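Local atomic coordinates of isomerase prhC (Penicillium brasilianum, PDB entry 5X9J), a protein that acts as an isomerase in the biosynthesis of paraherquonin, a fungal meroterpenoid with a highly congested hexacyclic framework. Residues B[93-98]-B[110-115]. Sequence-based numbering, arbitrary orientation.
Sequences WIIDEG and AFRAAC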
loop_
_atom_site.group_PDB
_atom_site.type_symbol
_atom_site.label_atom_id
_atom_site.label_comp_id
_atom_site.label_asym_id
_atom_site.label_seq_id
_atom_site.Cartn_x
_atom_site.Cartn_y
_atom_site.Cartn_z
ATOM N N TRP B 93 7.528 0.932 12.843
ATOM C CA TRP B 93 8.619 -0.018 12.673
ATOM C C TRP B 93 8.381 -0.881 11.440
ATOM O O TRP B 93 7.237 -1.151 11.064
ATOM C CB TRP B 93 8.790 -0.914 13.918
ATOM C CG TRP B 93 7.615 -1.841 14.189
ATOM C CD1 TRP B 93 7.529 -3.165 13.867
ATOM C CD2 TRP B 93 6.382 -1.513 14.858
ATOM N NE1 TRP B 93 6.321 -3.676 14.278
ATOM C CE2 TRP B 93 5.601 -2.684 14.894
ATOM C CE3 TRP B 93 5.868 -0.346 15.428
ATOM C CZ2 TRP B 93 4.328 -2.721 15.472
ATOM C CZ3 TRP B 93 4.599 -0.385 15.999
ATOM C CH2 TRP B 93 3.847 -1.563 16.016
ATOM N N ILE B 94 9.486 -1.331 10.833
ATOM C CA ILE B 94 9.416 -2.200 9.666
ATOM C C ILE B 94 9.002 -3.602 10.089
ATOM O O ILE B 94 9.483 -4.138 11.101
ATOM C CB ILE B 94 10.766 -2.215 8.930
ATOM C CG1 ILE B 94 11.131 -0.811 8.477
ATOM C CG2 ILE B 94 10.713 -3.143 7.720
ATOM C CD1 ILE B 94 12.411 -0.760 7.669
ATOM N N ILE B 95 8.077 -4.191 9.329
ATOM C CA ILE B 95 7.631 -5.566 9.524
ATOM C C ILE B 95 7.926 -6.352 8.253
ATOM O O ILE B 95 8.124 -5.781 7.172
ATOM C CB ILE B 95 6.125 -5.660 9.854
ATOM C CG1 ILE B 95 5.294 -5.071 8.699
ATOM C CG2 ILE B 95 5.813 -4.956 11.182
ATOM C CD1 ILE B 95 3.766 -5.279 8.827
ATOM N N ASP B 96 7.938 -7.678 8.395
ATOM C CA ASP B 96 7.945 -8.606 7.262
ATOM C C ASP B 96 9.069 -8.248 6.291
ATOM O O ASP B 96 8.853 -8.000 5.102
ATOM C CB ASP B 96 6.572 -8.605 6.569
ATOM C CG ASP B 96 6.425 -9.714 5.527
ATOM O OD1 ASP B 96 7.167 -10.718 5.612
ATOM O OD2 ASP B 96 5.557 -9.582 4.621
ATOM N N GLU B 97 10.283 -8.192 6.841
ATOM C CA GLU B 97 11.412 -7.598 6.138
ATOM C C GLU B 97 11.785 -8.350 4.876
ATOM O O GLU B 97 12.387 -7.753 3.977
ATOM C CB GLU B 97 12.635 -7.532 7.056
ATOM C CG GLU B 97 12.630 -6.342 7.971
ATOM C CD GLU B 97 13.802 -6.343 8.944
ATOM O OE1 GLU B 97 14.965 -6.478 8.494
ATOM O OE2 GLU B 97 13.541 -6.211 10.160
ATOM N N GLY B 98 11.462 -9.642 4.794
ATOM C CA GLY B 98 11.743 -10.395 3.585
ATOM C C GLY B 98 10.975 -9.921 2.359
ATOM O O GLY B 98 11.335 -10.288 1.236
ATOM N N ALA B 110 11.045 -0.017 -1.101
ATOM C CA ALA B 110 9.672 -0.183 -0.654
ATOM C C ALA B 110 9.678 -1.179 0.492
ATOM O O ALA B 110 10.313 -2.230 0.392
ATOM C CB ALA B 110 8.764 -0.676 -1.785
ATOM N N PHE B 111 8.986 -0.849 1.581
ATOM C CA PHE B 111 8.968 -1.755 2.716
ATOM C C PHE B 111 7.621 -1.688 3.413
ATOM O O PHE B 111 6.925 -0.676 3.365
ATOM C CB PHE B 111 10.095 -1.442 3.711
ATOM C CG PHE B 111 10.084 -0.026 4.233
ATOM C CD1 PHE B 111 9.431 0.287 5.417
ATOM C CD2 PHE B 111 10.751 0.981 3.550
ATOM C CE1 PHE B 111 9.450 1.587 5.914
ATOM C CE2 PHE B 111 10.760 2.271 4.022
ATOM C CZ PHE B 111 10.118 2.577 5.224
ATOM N N ARG B 112 7.266 -2.788 4.058
ATOM C CA ARG B 112 6.081 -2.849 4.892
ATOM C C ARG B 112 6.415 -2.357 6.291
ATOM O O ARG B 112 7.500 -2.628 6.814
ATOM C CB ARG B 112 5.550 -4.278 4.953
ATOM C CG ARG B 112 5.049 -4.822 3.626
ATOM C CD ARG B 112 4.539 -6.244 3.830
ATOM N NE ARG B 112 3.259 -6.256 4.536
ATOM C CZ ARG B 112 2.621 -7.364 4.900
ATOM N NH1 ARG B 112 3.156 -8.555 4.645
ATOM N NH2 ARG B 112 1.450 -7.277 5.516
ATOM N N ALA B 113 5.483 -1.620 6.890
ATOM C CA ALA B 113 5.685 -1.077 8.220
ATOM C C ALA B 113 4.384 -1.184 9.000
ATOM O O ALA B 113 3.298 -1.340 8.430
ATOM C CB ALA B 113 6.160 0.381 8.167
ATOM N N ALA B 114 4.507 -1.131 10.318
ATOM C CA ALA B 114 3.361 -1.065 11.206
ATOM C C ALA B 114 3.548 0.128 12.128
ATOM O O ALA B 114 4.665 0.597 12.347
ATOM C CB ALA B 114 3.192 -2.359 12.021
ATOM N N CYS B 115 2.438 0.634 12.649
ATOM C CA CYS B 115 2.485 1.732 13.595
ATOM C C CYS B 115 1.404 1.525 14.640
ATOM O O CYS B 115 0.439 0.779 14.434
ATOM C CB CYS B 115 2.312 3.096 12.926
ATOM S SG CYS B 115 0.729 3.281 12.100
HETATM O O HOH W 1 9.138 -4.938 4.615
#
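W93 and A114 form an antiparallel hydrogen-bonded pair: W93 N donates to A114 O (2.9 Å) and A114 N to W93 O (2.8 Å). The W93 side chain, with CG between backbone N and carbonyl carbon, lays one ring face over its partner; A114 CB sits 4.0 Å from the centroid of the W93 six-membered ring, a CH-pi contact. Next comes I94 with A113, a non-hydrogen-bonded pair, and I94 CD1 lies over the F111 ring face. Pairing then frays: I95 N reaches R112 O at 3.0 Å, but from 43° above the carbonyl plane, and a water bridges I95 O and R112 N.

Traced outward, R112 CB packs on I95 CG1 (3.8 Å) and CD passes D96 OD2 at 3.6 Å. Beyond the bend at chi3 (74°), NE and CZ run past the same OD2, I95 CD1 lies over one guanidinium face, and NH1 closes a salt bridge to D96 OD2 at 2.6 Å. The bond is bent (130° at the hydrogen): NH1 meets OD2 on its anti side, tilted out of the carboxylate plane, with the two groups nearly perpendicular. A leucine at R112 would probably leave the D96 carboxylate without this charged mate and the turn less firmly tied to the strand.

The contact joins the end of strand 90-94 to strand 108-119, whose other edge pairs with strand 124-134; helix 26-43 covers I94 and F111, while W145 of the second subunit packs on D96.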